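Local coordinates for protein putative glutathione S-transferase (Corynebacterium glutamicum, PDB 3M1G) that probably acts as a glutathione transferase of the ECM4-like, omega-related group, with a thioredoxin-like N-terminal domain and a helical C-terminal domain, at residues N29-I35 / V149-D153; R234-H240 / L333-A339. One frame throughout, in Å; residues are numbered along the deposited sequence.

In the fold
The modelled chain starts at Asn29, and its first residues lie across 149-153, at the edge of the four-stranded sheet of the thioredoxin-like domain. This is interaction 1: it closes a long loop of 113 residues that runs on from strand 34-36 and contains strands 46-47 and 53-56 and three strands of the larger sheet. The chain then passes into the helical C-terminal domain, where 234-240 links helices 209-229 and 243-253. Interaction 2 brings 333-339, from the tail beyond helix 295-305, back onto that linker. The two closures follow one another without nesting or crossing, on opposite sides of the chain's centre, their centres about 32 Å apart.

Interaction 1 of 2, residues N29-I35 / V149-D153; sequences NYIDDRI and VVTND
Asn152 grips the backbone of Asn29 and Ile31 with its side-chain amide, in a contact between the N-terminal arm and the end of edge strand 149-151 of the thioredoxin-like sheet. Two hydrogen bonds of the side-chain amide do the holding. ND2 of Asn152 donates to Asn29 O at 2.9 Å, the acceptor lying in the plane of the Asn152 amide. OD1 of Asn152 accepts from Ile31 N at 2.8 Å. Asn152 N then donates to Ile31 O, also at 2.9 Å. An asparagine suits this place because one short side chain offers both a donor and an acceptor; its CG, tucked between backbone N and carbonyl carbon (chi1 52°), turns the amide to the arm.

Tyr30 reaches on to Asp153, its OH donating to OD1 at 2.7 Å from above the carboxylate, whose plane stands 80° from the ring. Asp153 also caps the helix that follows, with Ser156 on its OD2, while Thr151 OG1 accepts from Asp153 N in an ST turn. Branched apolar side chains pack beside these bonds: Ile31 CD1 meets Val149 CG1 at 3.7 Å, and farther along Ile35 CG1 crosses Val150 CG1 at about a right angle.

Val150 and Thr151 form a classic bulge opposite Leu141 of strand 140-143. On the arm's side, Arg34 pairs with strand 53-56 through its backbone and with Asp160 of helix 154-163 through its guanidinium.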
loop_
_atom_site.group_PDB
_atom_site.type_symbol
_atom_site.label_atom_id
_atom_site.label_comp_id
_atom_site.label_asym_id
_atom_site.label_seq_id
_atom_site.Cartn_x
_atom_site.Cartn_y
_atom_site.Cartn_z
ATOM N N ASN A 29 27.887 -19.638 9.244
ATOM C CA ASN A 29 27.538 -21.025 9.698
ATOM C C ASN A 29 26.504 -21.652 8.754
ATOM O O ASN A 29 25.489 -22.174 9.213
ATOM C CB ASN A 29 27.049 -21.040 11.179
ATOM C CG ASN A 29 26.073 -19.880 11.513
ATOM O OD1 ASN A 29 24.910 -19.871 11.082
ATOM N ND2 ASN A 29 26.562 -18.894 12.292
ATOM N N TYR A 30 26.765 -21.564 7.442
ATOM C CA TYR A 30 26.035 -22.324 6.423
ATOM C C TYR A 30 26.321 -23.864 6.499
ATOM O O TYR A 30 27.486 -24.309 6.311
ATOM C CB TYR A 30 26.433 -21.822 5.047
ATOM C CG TYR A 30 25.771 -22.591 3.933
ATOM C CD1 TYR A 30 24.378 -22.664 3.850
ATOM C CD2 TYR A 30 26.534 -23.261 2.965
ATOM C CE1 TYR A 30 23.762 -23.370 2.831
ATOM C CE2 TYR A 30 25.928 -23.959 1.931
ATOM C CZ TYR A 30 24.543 -24.011 1.872
ATOM O OH TYR A 30 23.941 -24.699 0.847
ATOM N N ILE A 31 25.280 -24.653 6.790
ATOM C CA ILE A 31 25.426 -26.088 7.033
ATOM C C ILE A 31 24.558 -26.851 6.050
ATOM O O ILE A 31 23.322 -26.730 6.085
ATOM C CB ILE A 31 25.019 -26.460 8.465
ATOM C CG1 ILE A 31 25.660 -25.507 9.475
ATOM C CG2 ILE A 31 25.428 -27.895 8.797
ATOM C CD1 ILE A 31 25.623 -26.048 10.880
ATOM N N ASP A 32 25.201 -27.614 5.168
ATOM C CA ASP A 32 24.515 -28.311 4.075
ATOM C C ASP A 32 24.705 -29.820 4.115
ATOM O O ASP A 32 24.769 -30.462 3.066
ATOM C CB ASP A 32 24.923 -27.746 2.691
ATOM C CG ASP A 32 26.408 -27.898 2.411
ATOM O OD1 ASP A 32 27.185 -28.109 3.380
ATOM O OD2 ASP A 32 26.815 -27.818 1.228
ATOM N N ASP A 33 24.769 -30.408 5.317
ATOM C CA ASP A 33 24.583 -31.858 5.445
ATOM C C ASP A 33 23.174 -32.170 4.974
ATOM O O ASP A 33 22.371 -31.262 4.806
ATOM C CB ASP A 33 24.725 -32.341 6.901
ATOM C CG ASP A 33 26.130 -32.296 7.408
ATOM O OD1 ASP A 33 27.074 -31.979 6.627
ATOM O OD2 ASP A 33 26.313 -32.630 8.610
ATOM N N ARG A 34 22.867 -33.453 4.763
ATOM C CA ARG A 34 21.541 -33.864 4.293
ATOM C C ARG A 34 21.093 -35.083 5.083
ATOM O O ARG A 34 21.938 -35.860 5.562
ATOM C CB ARG A 34 21.582 -34.184 2.791
ATOM C CG ARG A 34 21.787 -32.944 1.913
ATOM C CD ARG A 34 21.903 -33.328 0.405
ATOM N NE ARG A 34 20.689 -34.057 0.017
ATOM C CZ ARG A 34 20.643 -35.136 -0.773
ATOM N NH1 ARG A 34 21.728 -35.647 -1.317
ATOM N NH2 ARG A 34 19.480 -35.733 -1.013
ATOM N N ILE A 35 19.784 -35.197 5.279
ATOM C CA ILE A 35 19.188 -36.367 5.872
ATOM C C ILE A 35 18.612 -37.220 4.741
ATOM O O ILE A 35 17.778 -36.742 3.980
ATOM C CB ILE A 35 18.099 -36.027 6.920
ATOM C CG1 ILE A 35 18.551 -34.892 7.845
ATOM C CG2 ILE A 35 17.806 -37.271 7.776
ATOM C CD1 ILE A 35 17.598 -34.558 9.008
ATOM N N VAL A 149 23.199 -28.686 14.748
ATOM C CA VAL A 149 22.468 -28.299 13.561
ATOM C C VAL A 149 22.909 -29.235 12.457
ATOM O O VAL A 149 24.080 -29.279 12.089
ATOM C CB VAL A 149 22.744 -26.852 13.147
ATOM C CG1 VAL A 149 22.055 -26.544 11.804
ATOM C CG2 VAL A 149 22.270 -25.883 14.247
ATOM N N VAL A 150 21.947 -30.000 11.942
ATOM C CA VAL A 150 22.179 -30.906 10.819
ATOM C C VAL A 150 22.243 -30.149 9.511
ATOM O O VAL A 150 23.202 -30.308 8.740
ATOM C CB VAL A 150 21.086 -31.993 10.783
ATOM C CG1 VAL A 150 21.271 -32.891 9.570
ATOM C CG2 VAL A 150 21.112 -32.772 12.118
ATOM N N THR A 151 21.257 -29.293 9.261
ATOM C CA THR A 151 21.268 -28.496 8.054
ATOM C C THR A 151 20.444 -27.216 8.184
ATOM O O THR A 151 19.403 -27.201 8.838
ATOM C CB THR A 151 20.693 -29.278 6.824
ATOM O OG1 THR A 151 20.400 -28.359 5.755
ATOM C CG2 THR A 151 19.439 -30.035 7.206
ATOM N N ASN A 152 20.913 -26.161 7.529
ATOM C CA ASN A 152 20.123 -24.943 7.328
ATOM C C ASN A 152 20.032 -24.576 5.851
ATOM O O ASN A 152 19.764 -23.435 5.491
ATOM C CB ASN A 152 20.650 -23.743 8.159
ATOM C CG ASN A 152 22.109 -23.493 7.977
ATOM O OD1 ASN A 152 22.662 -23.714 6.905
ATOM N ND2 ASN A 152 22.773 -23.032 9.053
ATOM N N ASP A 153 20.249 -25.554 4.986
ATOM C CA ASP A 153 20.130 -25.328 3.574
ATOM C C ASP A 153 18.662 -25.543 3.152
ATOM O O ASP A 153 18.239 -26.672 2.797
ATOM C CB ASP A 153 21.073 -26.252 2.832
ATOM C CG ASP A 153 21.017 -26.023 1.337
ATOM O OD1 ASP A 153 21.276 -24.899 0.924
ATOM O OD2 ASP A 153 20.691 -26.957 0.603
HETATM O O HOH W 1 22.416 -29.640 0.717
HETATM O O HOH W 2 19.273 -30.559 3.761
HETATM O O HOH W 3 25.853 -30.947 10.777
#

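Interaction 2 of 2, residues R234-H240 / L333-A339; sequences RYLMGDH and LGGSPFA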
loop_
_atom_site.group_PDB
_atom_site.type_symbol
_atom_site.label_atom_id
_atom_site.label_comp_id
_atom_site.label_asym_id
_atom_site.label_seq_id
_atom_site.Cartn_x
_atom_site.Cartn_y
_atom_site.Cartn_z
ATOM N N ARG A 234 -3.417 -23.594 -13.787
ATOM C CA ARG A 234 -3.989 -23.362 -12.468
ATOM C C ARG A 234 -2.920 -23.008 -11.406
ATOM O O ARG A 234 -3.088 -22.050 -10.640
ATOM C CB ARG A 234 -4.821 -24.562 -12.002
ATOM C CG ARG A 234 -5.388 -24.297 -10.638
ATOM C CD ARG A 234 -6.730 -24.730 -10.470
ATOM N NE ARG A 234 -7.229 -24.556 -9.110
ATOM C CZ ARG A 234 -8.272 -25.244 -8.658
ATOM N NH1 ARG A 234 -8.857 -26.152 -9.443
ATOM N NH2 ARG A 234 -8.691 -25.100 -7.421
ATOM N N TYR A 235 -1.830 -23.778 -11.382
ATOM C CA TYR A 235 -0.701 -23.544 -10.493
ATOM C C TYR A 235 0.542 -23.398 -11.366
ATOM O O TYR A 235 0.458 -23.546 -12.578
ATOM C CB TYR A 235 -0.566 -24.704 -9.508
ATOM C CG TYR A 235 -1.841 -24.977 -8.726
ATOM C CD1 TYR A 235 -2.279 -24.110 -7.742
ATOM C CD2 TYR A 235 -2.624 -26.079 -9.006
ATOM C CE1 TYR A 235 -3.453 -24.343 -7.028
ATOM C CE2 TYR A 235 -3.801 -26.331 -8.311
ATOM C CZ TYR A 235 -4.197 -25.476 -7.317
ATOM O OH TYR A 235 -5.358 -25.722 -6.642
ATOM N N LEU A 236 1.697 -23.133 -10.762
ATOM C CA LEU A 236 2.903 -22.782 -11.551
ATOM C C LEU A 236 3.289 -23.832 -12.575
ATOM O O LEU A 236 3.742 -23.472 -13.667
ATOM C CB LEU A 236 4.091 -22.515 -10.660
ATOM C CG LEU A 236 4.024 -21.175 -9.900
ATOM C CD1 LEU A 236 5.093 -21.152 -8.813
ATOM C CD2 LEU A 236 4.136 -19.967 -10.881
HETATM N N MSE A 237 3.150 -25.113 -12.201
HETATM C CA MSE A 237 3.516 -26.213 -13.069
HETATM C C MSE A 237 2.289 -26.987 -13.581
HETATM O O MSE A 237 2.386 -28.180 -13.862
HETATM C CB MSE A 237 4.458 -27.170 -12.337
HETATM C CG MSE A 237 5.658 -26.501 -11.673
HETATM SE SE MSE A 237 6.741 -25.441 -12.922
HETATM C CE MSE A 237 7.175 -26.797 -14.130
ATOM N N GLY A 238 1.142 -26.337 -13.681
ATOM C CA GLY A 238 -0.016 -26.957 -14.326
ATOM C C GLY A 238 -1.177 -27.247 -13.387
ATOM O O GLY A 238 -1.560 -26.406 -12.592
ATOM N N ASP A 239 -1.697 -28.466 -13.459
ATOM C CA ASP A 239 -2.982 -28.766 -12.834
ATOM C C ASP A 239 -2.939 -28.928 -11.318
ATOM O O ASP A 239 -3.976 -28.801 -10.687
ATOM C CB ASP A 239 -3.568 -30.053 -13.430
ATOM C CG ASP A 239 -4.138 -29.850 -14.825
ATOM O OD1 ASP A 239 -4.343 -28.686 -15.226
ATOM O OD2 ASP A 239 -4.387 -30.863 -15.495
ATOM N N HIS A 240 -1.776 -29.273 -10.762
ATOM C CA HIS A 240 -1.655 -29.565 -9.333
ATOM C C HIS A 240 -0.530 -28.786 -8.641
ATOM O O HIS A 240 0.437 -28.376 -9.273
ATOM C CB HIS A 240 -1.480 -31.096 -9.092
ATOM C CG HIS A 240 -2.523 -31.933 -9.781
ATOM N ND1 HIS A 240 -3.872 -31.710 -9.607
ATOM C CD2 HIS A 240 -2.420 -32.963 -10.667
ATOM C CE1 HIS A 240 -4.561 -32.570 -10.356
ATOM N NE2 HIS A 240 -3.705 -33.321 -11.027
ATOM N N LEU A 333 -9.867 -22.987 -14.654
ATOM C CA LEU A 333 -8.648 -23.505 -15.307
ATOM C C LEU A 333 -8.470 -25.028 -15.191
ATOM O O LEU A 333 -7.466 -25.546 -15.634
ATOM C CB LEU A 333 -7.400 -22.782 -14.792
ATOM C CG LEU A 333 -7.320 -21.286 -15.211
ATOM C CD1 LEU A 333 -6.206 -20.604 -14.511
ATOM C CD2 LEU A 333 -7.099 -21.159 -16.716
ATOM N N GLY A 334 -9.436 -25.728 -14.613
ATOM C CA GLY A 334 -9.352 -27.170 -14.432
ATOM C C GLY A 334 -8.427 -27.524 -13.275
ATOM O O GLY A 334 -8.078 -26.677 -12.443
ATOM N N GLY A 335 -8.025 -28.781 -13.231
ATOM C CA GLY A 335 -7.082 -29.237 -12.241
ATOM C C GLY A 335 -7.663 -29.240 -10.842
ATOM O O GLY A 335 -8.869 -29.195 -10.663
ATOM N N SER A 336 -6.792 -29.314 -9.843
ATOM C CA SER A 336 -7.219 -29.419 -8.452
ATOM C C SER A 336 -5.972 -29.361 -7.586
ATOM O O SER A 336 -4.881 -29.697 -8.037
ATOM C CB SER A 336 -7.969 -30.739 -8.204
ATOM O OG SER A 336 -7.146 -31.847 -8.532
ATOM N N PRO A 337 -6.115 -28.921 -6.333
ATOM C CA PRO A 337 -4.887 -28.801 -5.544
ATOM C C PRO A 337 -3.998 -30.058 -5.547
ATOM O O PRO A 337 -2.760 -29.952 -5.682
ATOM C CB PRO A 337 -5.410 -28.484 -4.135
ATOM C CG PRO A 337 -6.749 -27.827 -4.353
ATOM C CD PRO A 337 -7.296 -28.376 -5.636
ATOM N N PHE A 338 -4.632 -31.231 -5.406
ATOM C CA PHE A 338 -3.936 -32.497 -5.383
ATOM C C PHE A 338 -4.480 -33.491 -6.433
ATOM O O PHE A 338 -5.618 -33.388 -6.875
ATOM C CB PHE A 338 -4.057 -33.112 -3.988
ATOM C CG PHE A 338 -3.713 -32.162 -2.894
ATOM C CD1 PHE A 338 -2.421 -31.698 -2.773
ATOM C CD2 PHE A 338 -4.686 -31.732 -1.996
ATOM C CE1 PHE A 338 -2.073 -30.795 -1.784
ATOM C CE2 PHE A 338 -4.365 -30.824 -0.968
ATOM C CZ PHE A 338 -3.061 -30.351 -0.859
ATOM N N ALA A 339 -3.647 -34.426 -6.851
ATOM C CA ALA A 339 -4.093 -35.476 -7.795
ATOM C C ALA A 339 -5.205 -36.322 -7.150
ATOM O O ALA A 339 -5.410 -36.304 -5.923
ATOM C CB ALA A 339 -2.906 -36.364 -8.216
#
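His240 and Ser336 join two irregular segments, the linker 234-240 and the C-terminal tail 333-339, by a short, nearly straight bond: ND1 donates to Ser336 O at 2.7 Å, with the oxygen in the imidazole plane. This bond implies a proton on ND1. The ring is sandwiched, with Asp239 CB over one face and Ala339 CA over the other, the latter a CH-pi contact 3.9 Å from the ring centroid. Ser336 N returns a bond to Asp239 O at 3.0 Å.

The tighter packing lies at the buried side chains of Arg234 and Tyr235. The arginine extends from the backbone with CG anti to N (chi1 180°) and bends at chi2, which carries NH1 to Gly334 O at 3.1 Å; that oxygen lies in the guanidinium plane, although the donor stands above the carbonyl plane. Its NE forms a salt bridge with Asp282. Aliphatic CG of Arg234 rests on one face of the Tyr235 ring, and Pro337 CG lies 3.4 Å from Tyr235 OH.

By contrast, Asp239 and Gly335 are exposed, and meet through a CA-H...O contact, Gly335 CA lying 3.5 Å from Asp239 O. Glycine fits here because phi is positive at Gly335 (69°).

The type I turn from Tyr235 to Gly238 inserts Leu236 between helices 182-197, 243-253 and 274-284, and Tyr235 also packs on Tyr279 and Leu283 of helix 274-284. The tail 333-339 lies against the linker between helices 209-229 and 243-253 through Arg234, Tyr235, Asp239 and His240.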